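Local coordinates for LPS-assembly lipoprotein (Caulobacter crescentus, PDB 4KWY), which is probably an LptE-like lipoprotein that takes part in the assembly of lipopolysaccharide at the outer membrane, at residues 46-51 with 124-129; 24-29 with 70-75; 4-9 with 133-138. All coordinates share one frame; numbering follows the deposited sequence.

Contact 1 of 3, residues 46-51 with 124-129; sequences LYLSVN and RKIQLD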
ATOM      1  N   LEU A  46       6.801   8.590   4.390  1.00 37.14           N
ATOM      2  CA  LEU A  46       6.334   8.009   3.146  1.00 35.16           C
ATOM      3  C   LEU A  46       4.907   8.477   2.899  1.00 38.39           C
ATOM      4  O   LEU A  46       3.996   8.068   3.619  1.00 37.87           O
ATOM      5  CB  LEU A  46       6.446   6.462   3.147  1.00 34.18           C
ATOM      6  CG  LEU A  46       5.899   5.749   1.904  1.00 36.69           C
ATOM      7  CD1 LEU A  46       6.663   6.135   0.666  1.00 36.70           C
ATOM      8  CD2 LEU A  46       5.918   4.248   2.087  1.00 38.95           C
ATOM      9  N   TYR A  47       4.719   9.311   1.856  1.00 34.93           N
ATOM     10  CA  TYR A  47       3.414   9.856   1.461  1.00 33.13           C
ATOM     11  C   TYR A  47       2.765   9.017   0.405  1.00 38.44           C
ATOM     12  O   TYR A  47       3.327   8.871  -0.679  1.00 39.26           O
ATOM     13  CB  TYR A  47       3.567  11.276   0.942  1.00 31.67           C
ATOM     14  CG  TYR A  47       3.532  12.268   2.050  1.00 30.96           C
ATOM     15  CD1 TYR A  47       4.701  12.658   2.696  1.00 33.21           C
ATOM     16  CD2 TYR A  47       2.337  12.868   2.436  1.00 30.69           C
ATOM     17  CE1 TYR A  47       4.685  13.650   3.672  1.00 32.91           C
ATOM     18  CE2 TYR A  47       2.304  13.830   3.435  1.00 31.47           C
ATOM     19  CZ  TYR A  47       3.480  14.214   4.058  1.00 34.69           C
ATOM     20  OH  TYR A  47       3.427  15.148   5.064  1.00 31.44           O
ATOM     21  N   LEU A  48       1.565   8.511   0.693  1.00 35.57           N
ATOM     22  CA  LEU A  48       0.849   7.670  -0.249  1.00 35.68           C
ATOM     23  C   LEU A  48      -0.272   8.426  -0.921  1.00 40.33           C
ATOM     24  O   LEU A  48      -1.053   9.062  -0.226  1.00 41.04           O
ATOM     25  CB  LEU A  48       0.262   6.455   0.474  1.00 35.02           C
ATOM     26  CG  LEU A  48       1.184   5.578   1.278  1.00 37.69           C
ATOM     27  CD1 LEU A  48       0.359   4.561   2.013  1.00 37.96           C
ATOM     28  CD2 LEU A  48       2.196   4.874   0.384  1.00 36.50           C
ATOM     29  N   SER A  49      -0.361   8.353  -2.267  1.00 37.08           N
ATOM     30  CA  SER A  49      -1.467   8.969  -3.018  1.00 38.18           C
ATOM     31  C   SER A  49      -2.207   7.880  -3.769  1.00 41.07           C
ATOM     32  O   SER A  49      -1.839   7.495  -4.884  1.00 40.77           O
ATOM     33  CB  SER A  49      -0.991  10.069  -3.958  1.00 40.79           C
ATOM     34  OG  SER A  49      -0.368  11.070  -3.185  1.00 55.42           O
ATOM     35  N   VAL A  50      -3.212   7.332  -3.107  1.00 37.94           N
ATOM     36  CA  VAL A  50      -4.043   6.291  -3.685  1.00 37.57           C
ATOM     37  C   VAL A  50      -5.152   6.963  -4.483  1.00 44.71           C
ATOM     38  O   VAL A  50      -5.744   7.941  -4.021  1.00 42.71           O
ATOM     39  CB  VAL A  50      -4.622   5.298  -2.624  1.00 39.63           C
ATOM     40  CG1 VAL A  50      -5.449   4.191  -3.301  1.00 38.22           C
ATOM     41  CG2 VAL A  50      -3.502   4.675  -1.789  1.00 38.22           C
ATOM     42  N   ASN A  51      -5.463   6.389  -5.671  1.00 44.37           N
ATOM     43  CA  ASN A  51      -6.607   6.791  -6.484  1.00 45.46           C
ATOM     44  C   ASN A  51      -7.806   6.098  -5.831  1.00 50.15           C
ATOM     45  O   ASN A  51      -8.090   4.924  -6.096  1.00 50.45           O
ATOM     46  CB  ASN A  51      -6.387   6.399  -7.942  1.00 43.32           C
ATOM     47  CG  ASN A  51      -7.459   6.873  -8.872  1.00 57.58           C
ATOM     48  OD1 ASN A  51      -8.620   7.069  -8.495  1.00 52.61           O
ATOM     49  ND2 ASN A  51      -7.091   7.054 -10.123  1.00 50.23           N
ATOM     50  N   ARG A 124       3.726  -4.892  -0.318  1.00 40.91           N
ATOM     51  CA  ARG A 124       4.818  -5.809  -0.606  1.00 41.61           C
ATOM     52  C   ARG A 124       5.733  -5.247  -1.711  1.00 44.81           C
ATOM     53  O   ARG A 124       6.943  -5.278  -1.546  1.00 47.37           O
ATOM     54  CB  ARG A 124       4.234  -7.176  -1.008  1.00 41.43           C
ATOM     55  CG  ARG A 124       5.251  -8.280  -1.190  1.00 44.68           C
ATOM     56  CD  ARG A 124       4.576  -9.519  -1.732  1.00 55.10           C
ATOM     57  NE  ARG A 124       5.523 -10.603  -2.021  1.00 65.44           N
ATOM     58  CZ  ARG A 124       5.395 -11.845  -1.561  1.00 79.96           C
ATOM     59  NH1 ARG A 124       4.377 -12.166  -0.770  1.00 63.86           N
ATOM     60  NH2 ARG A 124       6.270 -12.780  -1.905  1.00 72.13           N
ATOM     61  N   LYS A 125       5.159  -4.718  -2.806  1.00 39.24           N
ATOM     62  CA  LYS A 125       5.893  -4.116  -3.938  1.00 39.26           C
ATOM     63  C   LYS A 125       6.677  -2.848  -3.519  1.00 44.39           C
ATOM     64  O   LYS A 125       7.816  -2.685  -3.929  1.00 47.35           O
ATOM     65  CB  LYS A 125       4.920  -3.776  -5.078  1.00 40.19           C
ATOM     66  CG  LYS A 125       4.556  -4.960  -5.939  1.00 38.60           C
ATOM     67  CD  LYS A 125       3.469  -4.599  -6.902  1.00 44.39           C
ATOM     68  CE  LYS A 125       3.928  -4.699  -8.331  1.00 66.01           C
ATOM     69  NZ  LYS A 125       2.795  -4.523  -9.283  1.00 83.15           N
ATOM     70  N   ILE A 126       6.059  -1.962  -2.723  1.00 39.04           N
ATOM     71  CA  ILE A 126       6.671  -0.738  -2.211  1.00 39.20           C
ATOM     72  C   ILE A 126       7.828  -1.084  -1.200  1.00 48.56           C
ATOM     73  O   ILE A 126       8.909  -0.490  -1.285  1.00 47.93           O
ATOM     74  CB  ILE A 126       5.583   0.173  -1.568  1.00 38.93           C
ATOM     75  CG1 ILE A 126       4.587   0.675  -2.624  1.00 35.70           C
ATOM     76  CG2 ILE A 126       6.230   1.362  -0.792  1.00 39.78           C
ATOM     77  CD1 ILE A 126       3.352   1.383  -2.023  1.00 28.22           C
ATOM     78  N   GLN A 127       7.580  -2.057  -0.267  1.00 47.56           N
ATOM     79  CA  GLN A 127       8.509  -2.506   0.781  1.00 49.17           C
ATOM     80  C   GLN A 127       9.757  -3.051   0.169  1.00 54.86           C
ATOM     81  O   GLN A 127      10.820  -2.795   0.697  1.00 57.43           O
ATOM     82  CB  GLN A 127       7.858  -3.568   1.688  1.00 50.87           C
ATOM     83  CG  GLN A 127       8.674  -3.955   2.928  1.00 72.90           C
ATOM     84  CD  GLN A 127       9.141  -5.390   2.881  1.00 90.55           C
ATOM     85  OE1 GLN A 127       8.362  -6.333   3.057  1.00 89.95           O
ATOM     86  NE2 GLN A 127      10.428  -5.587   2.649  1.00 75.96           N
ATOM     87  N   LEU A 128       9.631  -3.803  -0.930  1.00 51.94           N
ATOM     88  CA  LEU A 128      10.729  -4.387  -1.690  1.00 53.64           C
ATOM     89  C   LEU A 128      11.511  -3.272  -2.382  1.00 56.90           C
ATOM     90  O   LEU A 128      12.732  -3.287  -2.356  1.00 58.66           O
ATOM     91  CB  LEU A 128      10.169  -5.418  -2.707  1.00 53.18           C
ATOM     92  CG  LEU A 128      11.086  -5.822  -3.883  1.00 60.93           C
ATOM     93  CD1 LEU A 128      12.156  -6.816  -3.444  1.00 65.11           C
ATOM     94  CD2 LEU A 128      10.297  -6.353  -5.066  1.00 61.38           C
ATOM     95  N   ASP A 129      10.806  -2.293  -2.959  1.00 53.69           N
ATOM     96  CA  ASP A 129      11.390  -1.126  -3.630  1.00 56.21           C
ATOM     97  C   ASP A 129      12.193  -0.233  -2.624  1.00 62.60           C
ATOM     98  O   ASP A 129      13.315   0.183  -2.928  1.00 67.24           O
ATOM     99  CB  ASP A 129      10.274  -0.336  -4.307  1.00 55.76           C
ATOM    100  CG  ASP A 129      10.721   0.771  -5.218  1.00 66.37           C
ATOM    101  OD1 ASP A 129      11.274   1.767  -4.707  1.00 69.27           O
ATOM    102  OD2 ASP A 129      10.435   0.685  -6.430  1.00 69.86           O
TER

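Contact 2 of 3, residues 24-29 with 70-75; sequences YLLREQ and LRMSVD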
ATOM      1  N   TYR A  24      -5.844   4.058   3.939  1.00 46.07           N
ATOM      2  CA  TYR A  24      -5.951   3.465   5.270  1.00 48.47           C
ATOM      3  C   TYR A  24      -5.451   2.024   5.233  1.00 49.49           C
ATOM      4  O   TYR A  24      -4.605   1.668   6.038  1.00 50.18           O
ATOM      5  CB  TYR A  24      -7.396   3.539   5.811  1.00 54.50           C
ATOM      6  CG  TYR A  24      -7.607   2.826   7.135  1.00 61.07           C
ATOM      7  CD1 TYR A  24      -7.247   3.427   8.343  1.00 65.34           C
ATOM      8  CD2 TYR A  24      -8.179   1.555   7.183  1.00 63.36           C
ATOM      9  CE1 TYR A  24      -7.437   2.773   9.565  1.00 69.28           C
ATOM     10  CE2 TYR A  24      -8.366   0.887   8.396  1.00 66.97           C
ATOM     11  CZ  TYR A  24      -8.005   1.503   9.587  1.00 77.73           C
ATOM     12  OH  TYR A  24      -8.208   0.838  10.777  1.00 80.96           O
ATOM     13  N   LEU A  25      -5.957   1.208   4.293  1.00 44.59           N
ATOM     14  CA  LEU A  25      -5.562  -0.194   4.137  1.00 42.72           C
ATOM     15  C   LEU A  25      -4.082  -0.323   3.759  1.00 42.75           C
ATOM     16  O   LEU A  25      -3.379  -1.139   4.352  1.00 41.43           O
ATOM     17  CB  LEU A  25      -6.438  -0.924   3.102  1.00 42.28           C
ATOM     18  CG  LEU A  25      -7.914  -1.213   3.460  1.00 48.78           C
ATOM     19  CD1 LEU A  25      -8.626  -1.879   2.295  1.00 47.74           C
ATOM     20  CD2 LEU A  25      -8.049  -2.113   4.698  1.00 53.49           C
ATOM     21  N   LEU A  26      -3.604   0.487   2.797  1.00 38.28           N
ATOM     22  CA  LEU A  26      -2.206   0.442   2.367  1.00 36.56           C
ATOM     23  C   LEU A  26      -1.284   0.851   3.497  1.00 43.79           C
ATOM     24  O   LEU A  26      -0.286   0.183   3.702  1.00 44.37           O
ATOM     25  CB  LEU A  26      -1.948   1.296   1.096  1.00 34.91           C
ATOM     26  CG  LEU A  26      -0.514   1.264   0.514  1.00 36.21           C
ATOM     27  CD1 LEU A  26      -0.008  -0.141   0.326  1.00 35.40           C
ATOM     28  CD2 LEU A  26      -0.431   1.985  -0.757  1.00 33.12           C
ATOM     29  N   ARG A  27      -1.614   1.921   4.236  1.00 44.33           N
ATOM     30  CA  ARG A  27      -0.810   2.412   5.370  1.00 45.47           C
ATOM     31  C   ARG A  27      -0.684   1.327   6.450  1.00 52.67           C
ATOM     32  O   ARG A  27       0.423   1.064   6.926  1.00 53.07           O
ATOM     33  CB  ARG A  27      -1.435   3.690   5.957  1.00 43.84           C
ATOM     34  CG  ARG A  27      -0.538   4.456   6.939  1.00 53.62           C
ATOM     35  CD  ARG A  27      -1.297   5.278   7.986  1.00 63.24           C
ATOM     36  NE  ARG A  27      -2.397   6.088   7.441  1.00 84.70           N
ATOM     37  CZ  ARG A  27      -3.693   5.896   7.709  1.00 99.24           C
ATOM     38  NH1 ARG A  27      -4.074   4.920   8.529  1.00 89.79           N
ATOM     39  NH2 ARG A  27      -4.615   6.669   7.147  1.00 74.09           N
ATOM     40  N   GLU A  28      -1.821   0.683   6.795  1.00 51.25           N
ATOM     41  CA  GLU A  28      -1.936  -0.405   7.766  1.00 53.26           C
ATOM     42  C   GLU A  28      -1.037  -1.557   7.334  1.00 55.98           C
ATOM     43  O   GLU A  28      -0.271  -2.055   8.155  1.00 59.33           O
ATOM     44  CB  GLU A  28      -3.405  -0.863   7.864  1.00 56.09           C
ATOM     45  CG  GLU A  28      -3.773  -1.588   9.148  1.00 75.10           C
ATOM     46  CD  GLU A  28      -5.191  -2.135   9.216  1.00110.70           C
ATOM     47  OE1 GLU A  28      -5.668  -2.714   8.210  1.00116.27           O
ATOM     48  OE2 GLU A  28      -5.805  -2.029  10.302  1.00106.04           O
ATOM     49  N   GLN A  29      -1.073  -1.925   6.036  1.00 46.38           N
ATOM     50  CA  GLN A  29      -0.260  -2.994   5.462  1.00 44.12           C
ATOM     51  C   GLN A  29       1.212  -2.650   5.465  1.00 45.97           C
ATOM     52  O   GLN A  29       2.025  -3.532   5.710  1.00 46.87           O
ATOM     53  CB  GLN A  29      -0.716  -3.317   4.028  1.00 44.18           C
ATOM     54  CG  GLN A  29      -1.923  -4.259   3.933  1.00 52.65           C
ATOM     55  CD  GLN A  29      -1.706  -5.542   4.689  1.00 67.82           C
ATOM     56  OE1 GLN A  29      -0.725  -6.254   4.482  1.00 57.58           O
ATOM     57  NE2 GLN A  29      -2.550  -5.792   5.668  1.00 72.22           N
ATOM     58  N   LEU A  70     -10.544  -5.188  -9.379  1.00 43.42           N
ATOM     59  CA  LEU A  70     -10.291  -4.023  -8.578  1.00 42.28           C
ATOM     60  C   LEU A  70      -8.848  -3.588  -8.787  1.00 42.48           C
ATOM     61  O   LEU A  70      -7.938  -4.417  -8.813  1.00 39.00           O
ATOM     62  CB  LEU A  70     -10.569  -4.439  -7.153  1.00 42.49           C
ATOM     63  CG  LEU A  70     -10.511  -3.389  -6.092  1.00 49.08           C
ATOM     64  CD1 LEU A  70     -11.858  -2.718  -5.926  1.00 51.11           C
ATOM     65  CD2 LEU A  70     -10.173  -4.056  -4.826  1.00 54.30           C
ATOM     66  N   ARG A  71      -8.653  -2.290  -8.995  1.00 41.08           N
ATOM     67  CA  ARG A  71      -7.340  -1.740  -9.277  1.00 39.85           C
ATOM     68  C   ARG A  71      -6.895  -0.741  -8.229  1.00 40.38           C
ATOM     69  O   ARG A  71      -7.636   0.164  -7.855  1.00 39.33           O
ATOM     70  CB  ARG A  71      -7.326  -1.092 -10.656  1.00 41.69           C
ATOM     71  CG  ARG A  71      -5.927  -0.800 -11.140  1.00 51.29           C
ATOM     72  CD  ARG A  71      -5.926  -0.563 -12.614  1.00 60.44           C
ATOM     73  NE  ARG A  71      -4.743   0.191 -13.017  1.00 66.39           N
ATOM     74  CZ  ARG A  71      -4.764   1.249 -13.817  1.00 76.45           C
ATOM     75  NH1 ARG A  71      -5.916   1.701 -14.299  1.00 67.42           N
ATOM     76  NH2 ARG A  71      -3.636   1.865 -14.140  1.00 62.78           N
HETATM   77  N   MSE A  72      -5.685  -0.949  -7.724  1.00 35.31           N
HETATM   78  CA  MSE A  72      -5.103  -0.028  -6.773  1.00 32.23           C
HETATM   79  C   MSE A  72      -3.920   0.652  -7.454  1.00 34.82           C
HETATM   80  O   MSE A  72      -2.910   0.006  -7.752  1.00 30.64           O
HETATM   81  CB  MSE A  72      -4.696  -0.691  -5.456  1.00 32.16           C
HETATM   82  CG  MSE A  72      -4.119   0.346  -4.481  1.00 39.25           C
HETATM   83 SE   MSE A  72      -3.651  -0.387  -2.811  0.75 46.04          SE
HETATM   84  CE  MSE A  72      -4.746   0.714  -1.778  1.00 43.67           C
ATOM     85  N   SER A  73      -4.060   1.970  -7.673  1.00 34.08           N
ATOM     86  CA  SER A  73      -3.048   2.829  -8.276  1.00 35.05           C
ATOM     87  C   SER A  73      -2.525   3.761  -7.215  1.00 41.53           C
ATOM     88  O   SER A  73      -3.313   4.456  -6.560  1.00 43.23           O
ATOM     89  CB  SER A  73      -3.645   3.607  -9.434  1.00 39.33           C
ATOM     90  OG  SER A  73      -4.166   2.701 -10.383  1.00 47.73           O
ATOM     91  N   VAL A  74      -1.203   3.739  -6.990  1.00 38.34           N
ATOM     92  CA  VAL A  74      -0.588   4.547  -5.934  1.00 36.91           C
ATOM     93  C   VAL A  74       0.634   5.270  -6.440  1.00 41.16           C
ATOM     94  O   VAL A  74       1.588   4.647  -6.894  1.00 41.14           O
ATOM     95  CB  VAL A  74      -0.172   3.699  -4.683  1.00 38.57           C
ATOM     96  CG1 VAL A  74      -0.021   4.579  -3.441  1.00 37.79           C
ATOM     97  CG2 VAL A  74      -1.105   2.511  -4.431  1.00 36.87           C
ATOM     98  N   ASP A  75       0.644   6.571  -6.263  1.00 39.48           N
ATOM     99  CA  ASP A  75       1.823   7.404  -6.471  1.00 40.23           C
ATOM    100  C   ASP A  75       2.347   7.667  -5.103  1.00 39.49           C
ATOM    101  O   ASP A  75       1.550   7.989  -4.228  1.00 38.25           O
ATOM    102  CB  ASP A  75       1.499   8.711  -7.218  1.00 44.52           C
ATOM    103  CG  ASP A  75       1.357   8.513  -8.709  1.00 58.66           C
ATOM    104  OD1 ASP A  75       2.376   8.222  -9.370  1.00 60.08           O
ATOM    105  OD2 ASP A  75       0.236   8.659  -9.213  1.00 70.17           O
TER

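Contact 3 of 3, residues 4-9 with 133-138; sequences AGVESG and WLAGKK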
ATOM      1  N   ALA A   4      19.725  -6.243   8.734  1.00131.94           N
ATOM      2  CA  ALA A   4      19.693  -5.730  10.102  1.00133.40           C
ATOM      3  C   ALA A   4      19.526  -4.190  10.124  1.00134.51           C
ATOM      4  O   ALA A   4      18.554  -3.699  10.702  1.00131.36           O
ATOM      5  CB  ALA A   4      20.946  -6.157  10.859  1.00140.78           C
ATOM      6  N   GLY A   5      20.451  -3.466   9.484  1.00131.21           N
ATOM      7  CA  GLY A   5      20.417  -2.010   9.363  1.00127.89           C
ATOM      8  C   GLY A   5      19.364  -1.546   8.368  1.00123.95           C
ATOM      9  O   GLY A   5      18.846  -0.429   8.487  1.00120.11           O
ATOM     10  N   VAL A   6      19.047  -2.415   7.368  1.00117.60           N
ATOM     11  CA  VAL A   6      18.022  -2.203   6.333  1.00111.51           C
ATOM     12  C   VAL A   6      16.649  -2.354   7.002  1.00109.72           C
ATOM     13  O   VAL A   6      15.775  -1.515   6.800  1.00105.48           O
ATOM     14  CB  VAL A   6      18.202  -3.160   5.111  1.00115.25           C
ATOM     15  CG1 VAL A   6      17.029  -3.065   4.128  1.00110.12           C
ATOM     16  CG2 VAL A   6      19.526  -2.903   4.399  1.00118.45           C
ATOM     17  N   GLU A   7      16.487  -3.399   7.836  1.00106.69           N
ATOM     18  CA  GLU A   7      15.262  -3.695   8.589  1.00103.80           C
ATOM     19  C   GLU A   7      15.017  -2.601   9.644  1.00104.76           C
ATOM     20  O   GLU A   7      13.864  -2.234   9.887  1.00101.66           O
ATOM     21  CB  GLU A   7      15.344  -5.099   9.229  1.00108.16           C
ATOM     22  CG  GLU A   7      15.217  -6.225   8.210  1.00116.17           C
ATOM     23  CD  GLU A   7      15.853  -7.566   8.526  1.00143.58           C
ATOM     24  OE1 GLU A   7      16.775  -7.622   9.373  1.00143.93           O
ATOM     25  OE2 GLU A   7      15.466  -8.559   7.868  1.00139.50           O
ATOM     26  N   SER A   8      16.117  -2.063  10.232  1.00102.01           N
ATOM     27  CA  SER A   8      16.134  -0.949  11.195  1.00100.83           C
ATOM     28  C   SER A   8      15.772   0.366  10.473  1.00 98.21           C
ATOM     29  O   SER A   8      15.149   1.252  11.066  1.00 96.05           O
ATOM     30  CB  SER A   8      17.511  -0.841  11.852  1.00108.64           C
ATOM     31  OG  SER A   8      17.718   0.387  12.531  1.00115.41           O
ATOM     32  N   GLY A   9      16.188   0.466   9.209  1.00 91.51           N
ATOM     33  CA  GLY A   9      15.921   1.596   8.335  1.00 87.27           C
ATOM     34  C   GLY A   9      14.480   1.595   7.866  1.00 84.23           C
ATOM     35  O   GLY A   9      13.839   2.648   7.826  1.00 81.44           O
ATOM     36  N   TRP A 133      16.313   0.303  -1.986  1.00 62.98           N
ATOM     37  CA  TRP A 133      16.831   1.672  -1.877  1.00 62.97           C
ATOM     38  C   TRP A 133      17.724   1.839  -0.598  1.00 66.68           C
ATOM     39  O   TRP A 133      18.851   2.327  -0.706  1.00 68.45           O
ATOM     40  CB  TRP A 133      15.647   2.653  -1.919  1.00 57.73           C
ATOM     41  CG  TRP A 133      16.059   4.082  -1.978  1.00 58.81           C
ATOM     42  CD1 TRP A 133      16.446   4.786  -3.081  1.00 62.75           C
ATOM     43  CD2 TRP A 133      16.100   4.994  -0.881  1.00 57.88           C
ATOM     44  NE1 TRP A 133      16.740   6.084  -2.731  1.00 61.93           N
ATOM     45  CE2 TRP A 133      16.544   6.237  -1.384  1.00 61.99           C
ATOM     46  CE3 TRP A 133      15.854   4.866   0.498  1.00 57.99           C
ATOM     47  CZ2 TRP A 133      16.725   7.350  -0.560  1.00 60.62           C
ATOM     48  CZ3 TRP A 133      16.037   5.970   1.314  1.00 58.77           C
ATOM     49  CH2 TRP A 133      16.464   7.192   0.784  1.00 60.00           C
ATOM     50  N   LEU A 134      17.237   1.360   0.573  1.00 63.63           N
ATOM     51  CA  LEU A 134      17.924   1.339   1.872  1.00 67.64           C
ATOM     52  C   LEU A 134      19.124   0.357   1.907  1.00 79.49           C
ATOM     53  O   LEU A 134      20.007   0.505   2.761  1.00 82.30           O
ATOM     54  CB  LEU A 134      16.954   0.936   2.988  1.00 65.99           C
ATOM     55  CG  LEU A 134      16.054   1.994   3.599  1.00 68.98           C
ATOM     56  CD1 LEU A 134      14.933   1.332   4.338  1.00 67.07           C
ATOM     57  CD2 LEU A 134      16.825   2.936   4.549  1.00 72.32           C
ATOM     58  N   ALA A 135      19.116  -0.683   1.031  1.00 78.15           N
ATOM     59  CA  ALA A 135      20.214  -1.654   0.919  1.00 82.47           C
ATOM     60  C   ALA A 135      21.439  -0.994   0.294  1.00 89.62           C
ATOM     61  O   ALA A 135      22.570  -1.384   0.618  1.00 94.31           O
ATOM     62  CB  ALA A 135      19.790  -2.870   0.107  1.00 82.42           C
ATOM     63  N   GLY A 136      21.207   0.006  -0.566  1.00 83.90           N
ATOM     64  CA  GLY A 136      22.269   0.789  -1.185  1.00 87.66           C
ATOM     65  C   GLY A 136      23.101   1.510  -0.133  1.00 93.59           C
ATOM     66  O   GLY A 136      24.314   1.639  -0.283  1.00 98.60           O
ATOM     67  N   LYS A 137      22.429   1.903   0.973  1.00 85.79           N
ATOM     68  CA  LYS A 137      22.859   2.604   2.186  1.00 86.36           C
ATOM     69  C   LYS A 137      23.781   1.773   3.098  1.00 94.25           C
ATOM     70  O   LYS A 137      24.449   2.338   3.963  1.00 95.88           O
ATOM     71  CB  LYS A 137      21.584   2.940   2.987  1.00 83.67           C
ATOM     72  CG  LYS A 137      21.461   4.360   3.448  1.00 86.77           C
ATOM     73  CD  LYS A 137      20.245   5.009   2.849  1.00 83.75           C
ATOM     74  CE  LYS A 137      20.209   6.443   3.301  1.00 86.83           C
ATOM     75  NZ  LYS A 137      19.240   7.276   2.546  1.00 86.11           N
ATOM     76  N   LYS A 138      23.731   0.434   2.970  1.00 92.81           N
ATOM     77  CA  LYS A 138      24.500  -0.512   3.772  1.00 97.38           C
ATOM     78  C   LYS A 138      25.966  -0.525   3.301  1.00108.61           C
ATOM     79  O   LYS A 138      26.190  -0.734   2.108  1.00109.16           O
ATOM     80  CB  LYS A 138      23.868  -1.917   3.679  1.00 98.15           C
TER

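Contact 1 of 3, residues 46-51 with 124-129
Within 124-129, Ile-126 is the residue that meets Leu-46 and Leu-48 of strand 44-50. Just before it, Lys-125 runs along strand 86-99, over Thr-92 and Val-94, and its NZ makes a weak hydrogen bond to the backbone O of Asp-93. The CB of Ile-126 is directed at the strand, and both of its branches touch it. Because CG1 lies beside the backbone N (chi1 -66°) and continues extended to CD1 (chi2 170°), the two methyl groups part and address different leucines. Ile-126 CG2 lies 4.1 Å from Leu-46 CD2, the side chains crossing at a slant. Ile-126 CD1 reaches farther along the strand and comes within 4.4 Å of Leu-48 CD2, a looser approach. The CB of Leu-46 is directed toward the helix, whereas Leu-48 leaves the strand at an angle and needs its branched end to arrive.

The two leucines are two residues apart and project from the same face of the strand, and Leu-46 CD2 and Leu-48 CD2 are 4.1 Å apart. That face is the helix-covered side of the mixed sheet, so the contact belongs to the core of a two-layer alpha/beta sandwich, as in LptE-type proteins. Leu-30 of helix 21-34 touches all three side chains, and Trp-76 of strand 67-80 packs on Leu-46 and Ile-126. The meeting is wholly apolar and buried, with the backbones held well apart: Leu-46 CA and Ile-126 CA are 10.3 Å from each other.

Further along, Leu-128 N bonds back to Arg-124 O at 3.1 Å, carrying the helix past the contact. Asp-129, one turn beyond Lys-125, uses OD1 to bond His-88 NE2 while its side chain brushes Trp-76.

Contact 2 of 3, residues 24-29 with 70-75
A chi1 of -177° sets CG of Leu-26 opposite the backbone N, and the branched end leaves helix 21-34 toward Val-74, while Met-72 comes up from the strand to meet the base of the same side chain. Met-72, modelled as selenomethionine, is extended through its first two torsions and bends only at the last (chi3 -122°), which swings CE over to Leu-26 CB at 4.1 Å. Leu-26 and Val-74 meet tip to tip. The methyl CD2 of Leu-26 fits against the fork of the valine, 3.8 Å from Val-74 CG1 and equally 3.8 Å from Val-74 CG2. One leucine is thus touched at its base by the terminal methyl of the selenoether arm and at its tip by the branched valine, all three residues being buried.

Leu-48 of strand 44-50 packs against Leu-26, and Val-50 touches both Met-72 and Val-74. Phe-55 also packs on Met-72. The intervening residues of 70-75 project from the other face of the sheet and are polar: Arg-71 NE forms a salt bridge with Asp-93, to which Ser-73 OG is also hydrogen-bonded. This division, with apolar residues beneath the helix and a charged network on the reverse, is that of a helix laid on one face of a beta-sheet in an alpha/beta sandwich.

Contact 3 of 3, residues 4-9 with 133-138
A 3.0 Å backbone bond from Ser-8 N to Ala-4 O winds the start of helix 5-10, from which Val-6 and Gly-9 touch Leu-134. Val-6 lies alongside the other helix, not end-on: its CG2 rests 3.8 Å from Ala-135 CA, also touching the carbonyl O of Leu-134, and CG1 is 4.2 Å from Leu-134 CB. Val-6 and Leu-134 lie side by side and run in opposing senses. Leu-134 carries on beyond Val-6 to the bare backbone of Gly-9, where its CD1 comes within 3.6 Å of Gly-9 C and its CD2 within 4.1 Å of Gly-9 CA.

The N-terminal helix is thereby docked on the C-terminal end of helix 104-135, far from the sheet core, and it comes close: Val-6 CA and Leu-134 CA are 5.7 Å apart. Leu-134 is buried in this peripheral joint, whereas Ala-135 is exposed.

After Leu-134 the chain makes a type I beta turn from Ala-135 to Lys-138, with Lys-138 N bonded to Ala-135 O at 3.2 Å. Trp-133 faces elsewhere, stacking on His-88 and meeting the ring of Tyr-44 at a steep angle, and Lys-137 NZ bonds the Tyr-44 hydroxyl.

In the fold
From the N terminus, residues 4-9 open the longest loop, which contact 3 closes only at 133-138, joining the two ends of the fold. Contacts 1 and 2 both nest inside it. Residues 24-29 come next, then 46-51, before contact 2 closes at 70-75 and contact 1 at 124-129, so these two loops cross. They also touch: strands 44-50 and 67-80 are neighbours in the sheet, bonded at Ser-49 N to Asp-75 O. Together they seat both long helices on one sheet. Contact 3 uses the far end of helix 104-135, its centre about 17 Å from that of contact 1.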